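Local coordinates for protein caprin-1 (Homo sapiens, PDB 4WBE) that binds mRNA, regulating its transport, translation and stability, and is essential for forming cytoplasmic stress granules, at residues L83-E88 and T97-L102. Sequence-based numbering, arbitrary orientation.
Sequences LWDLLE and TTYKVL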
loop_
_atom_site.group_PDB
_atom_site.type_symbol
_atom_site.label_atom_id
_atom_site.label_comp_id
_atom_site.label_asym_id
_atom_site.label_seq_id
_atom_site.Cartn_x
_atom_site.Cartn_y
_atom_site.Cartn_z
ATOM N N LEU A 83 -1.411 8.655 -5.329
ATOM C CA LEU A 83 -2.154 8.231 -4.153
ATOM C C LEU A 83 -2.446 9.403 -3.226
ATOM O O LEU A 83 -3.566 9.560 -2.740
ATOM C CB LEU A 83 -1.366 7.165 -3.390
ATOM C CG LEU A 83 -1.419 5.760 -3.985
ATOM C CD1 LEU A 83 -0.496 4.830 -3.222
ATOM C CD2 LEU A 83 -2.847 5.238 -3.970
ATOM N N TRP A 84 -1.426 10.215 -2.974
ATOM C CA TRP A 84 -1.577 11.365 -2.087
ATOM C C TRP A 84 -2.592 12.363 -2.639
ATOM O O TRP A 84 -3.445 12.873 -1.902
ATOM C CB TRP A 84 -0.232 12.058 -1.844
ATOM C CG TRP A 84 -0.311 13.082 -0.758
ATOM C CD1 TRP A 84 -0.186 12.862 0.590
ATOM C CD2 TRP A 84 -0.551 14.482 -0.914
ATOM N NE1 TRP A 84 -0.330 14.043 1.275
ATOM C CE2 TRP A 84 -0.556 15.052 0.375
ATOM C CE3 TRP A 84 -0.754 15.312 -2.018
ATOM C CZ2 TRP A 84 -0.759 16.415 0.588
ATOM C CZ3 TRP A 84 -0.956 16.660 -1.806
ATOM C CH2 TRP A 84 -0.958 17.200 -0.514
ATOM N N ASP A 85 -2.478 12.653 -3.931
ATOM C CA ASP A 85 -3.407 13.558 -4.595
ATOM C C ASP A 85 -4.853 13.055 -4.529
ATOM O O ASP A 85 -5.783 13.847 -4.366
ATOM C CB ASP A 85 -3.004 13.768 -6.055
ATOM C CG ASP A 85 -1.783 14.662 -6.207
ATOM O OD1 ASP A 85 -1.438 15.348 -5.234
ATOM O OD2 ASP A 85 -1.179 14.680 -7.304
ATOM N N LEU A 86 -5.049 11.747 -4.676
ATOM C CA LEU A 86 -6.398 11.187 -4.565
ATOM C C LEU A 86 -6.977 11.387 -3.165
ATOM O O LEU A 86 -8.122 11.816 -3.013
ATOM C CB LEU A 86 -6.449 9.708 -4.956
ATOM C CG LEU A 86 -7.887 9.182 -4.835
ATOM C CD1 LEU A 86 -8.367 8.547 -6.105
ATOM C CD2 LEU A 86 -8.014 8.210 -3.671
ATOM N N LEU A 87 -6.182 11.066 -2.148
ATOM C CA LEU A 87 -6.601 11.221 -0.756
ATOM C C LEU A 87 -6.990 12.666 -0.439
ATOM O O LEU A 87 -7.902 12.911 0.352
ATOM C CB LEU A 87 -5.499 10.732 0.182
ATOM C CG LEU A 87 -5.212 9.243 -0.011
ATOM C CD1 LEU A 87 -3.907 8.841 0.628
ATOM C CD2 LEU A 87 -6.347 8.427 0.564
ATOM N N GLU A 88 -6.280 13.612 -1.049
ATOM C CA GLU A 88 -6.542 15.034 -0.843
ATOM C C GLU A 88 -7.657 15.518 -1.756
ATOM O O GLU A 88 -8.178 16.620 -1.578
ATOM C CB GLU A 88 -5.275 15.852 -1.096
ATOM C CG GLU A 88 -4.163 15.582 -0.096
ATOM C CD GLU A 88 -4.485 16.143 1.277
ATOM O OE1 GLU A 88 -4.992 17.282 1.348
ATOM O OE2 GLU A 88 -4.248 15.441 2.282
ATOM N N THR A 97 -9.620 13.249 -16.057
ATOM C CA THR A 97 -10.528 13.865 -15.096
ATOM C C THR A 97 -9.709 14.520 -13.982
ATOM O O THR A 97 -8.602 15.004 -14.227
ATOM C CB THR A 97 -11.549 12.841 -14.531
ATOM O OG1 THR A 97 -12.358 13.454 -13.518
ATOM C CG2 THR A 97 -10.840 11.621 -13.960
ATOM N N THR A 98 -10.239 14.532 -12.765
ATOM C CA THR A 98 -9.507 15.079 -11.628
ATOM C C THR A 98 -9.429 14.069 -10.492
ATOM O O THR A 98 -10.219 13.125 -10.436
ATOM C CB THR A 98 -10.179 16.350 -11.075
ATOM O OG1 THR A 98 -11.470 16.019 -10.553
ATOM C CG2 THR A 98 -10.321 17.407 -12.159
ATOM N N TYR A 99 -8.486 14.287 -9.582
ATOM C CA TYR A 99 -8.392 13.479 -8.375
ATOM C C TYR A 99 -9.634 13.686 -7.518
ATOM O O TYR A 99 -10.058 12.779 -6.796
ATOM C CB TYR A 99 -7.145 13.847 -7.578
ATOM C CG TYR A 99 -5.853 13.469 -8.252
ATOM C CD1 TYR A 99 -5.367 12.171 -8.189
ATOM C CD2 TYR A 99 -5.112 14.413 -8.941
ATOM C CE1 TYR A 99 -4.177 11.817 -8.805
ATOM C CE2 TYR A 99 -3.924 14.074 -9.560
ATOM C CZ TYR A 99 -3.460 12.778 -9.486
ATOM O OH TYR A 99 -2.277 12.452 -10.103
ATOM N N LYS A 100 -10.203 14.885 -7.589
ATOM C CA LYS A 100 -11.428 15.184 -6.853
ATOM C C LYS A 100 -12.577 14.277 -7.282
ATOM O O LYS A 100 -13.318 13.760 -6.444
ATOM C CB LYS A 100 -11.824 16.650 -7.026
ATOM C CG LYS A 100 -13.043 17.038 -6.211
ATOM C CD LYS A 100 -13.414 18.495 -6.427
ATOM C CE LYS A 100 -14.675 18.866 -5.660
ATOM N NZ LYS A 100 -14.872 20.341 -5.605
ATOM N N VAL A 101 -12.721 14.083 -8.587
ATOM C CA VAL A 101 -13.754 13.189 -9.114
ATOM C C VAL A 101 -13.464 11.723 -8.779
ATOM O O VAL A 101 -14.379 10.959 -8.465
ATOM C CB VAL A 101 -13.926 13.360 -10.639
ATOM C CG1 VAL A 101 -14.812 12.262 -11.219
ATOM C CG2 VAL A 101 -14.483 14.744 -10.968
ATOM N N LEU A 102 -12.196 11.329 -8.880
ATOM C CA LEU A 102 -11.793 9.970 -8.543
ATOM C C LEU A 102 -12.040 9.653 -7.069
ATOM O O LEU A 102 -12.498 8.562 -6.727
ATOM C CB LEU A 102 -10.322 9.740 -8.890
ATOM C CG LEU A 102 -9.974 9.674 -10.379
ATOM C CD1 LEU A 102 -8.486 9.425 -10.555
ATOM C CD2 LEU A 102 -10.780 8.581 -11.061
HETATM O O HOH W 1 -0.226 14.381 -10.491
#
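Asp85 sets its CB squarely over one face of the Tyr99 ring, 3.3 Å from the ring centroid and almost on the ring normal, a CH-pi contact in which all six ring carbons lie about equally far from that methylene. The Leu86 backbone N approaches the same ring obliquely, 3.6 Å from CD1, while Asp85 OD1 sits in plane at the edge of the Trp84 indole, which has Glu88 CG over one face, offset toward the rim. In this largely helical HR-1 region, within the Caprin-1 dimerization domain, helix 77-88 and the start of helix 99-111 pack directly; the chain between them forms a short antiparallel hairpin of strands 93-94 and 97-98. Tyr99 is the first residue of helix 99-111, and its CB rests 3.5 Å from Asp85 O. With CG of Asp85 beside its own backbone N (chi1 -74°), the carboxylate leans over the CE2-CZ side of the ring, OD2 3.6 Å from CE2, its plane turned 67° from the ring. A water ties the two ends, 2.8 Å from Tyr99 OH and more weakly bound to Asp85 OD2, and the phenol also hydrogen-bonds ND1 of His82, a turn before Asp85 on helix 77-88. Replacing Tyr99 by an alanine is likely to uncover Asp85 CB and leave His82 ND1 and the water without their phenol partner. Alongside, Leu86 CD1 reaches Leu102 CB, and Phe58 of helix 49-62 touches both leucines. Thr98 caps helix 99-111: its OG1 accepts from Val101 N at 3.0 Å, with an N-H...O angle of 158°.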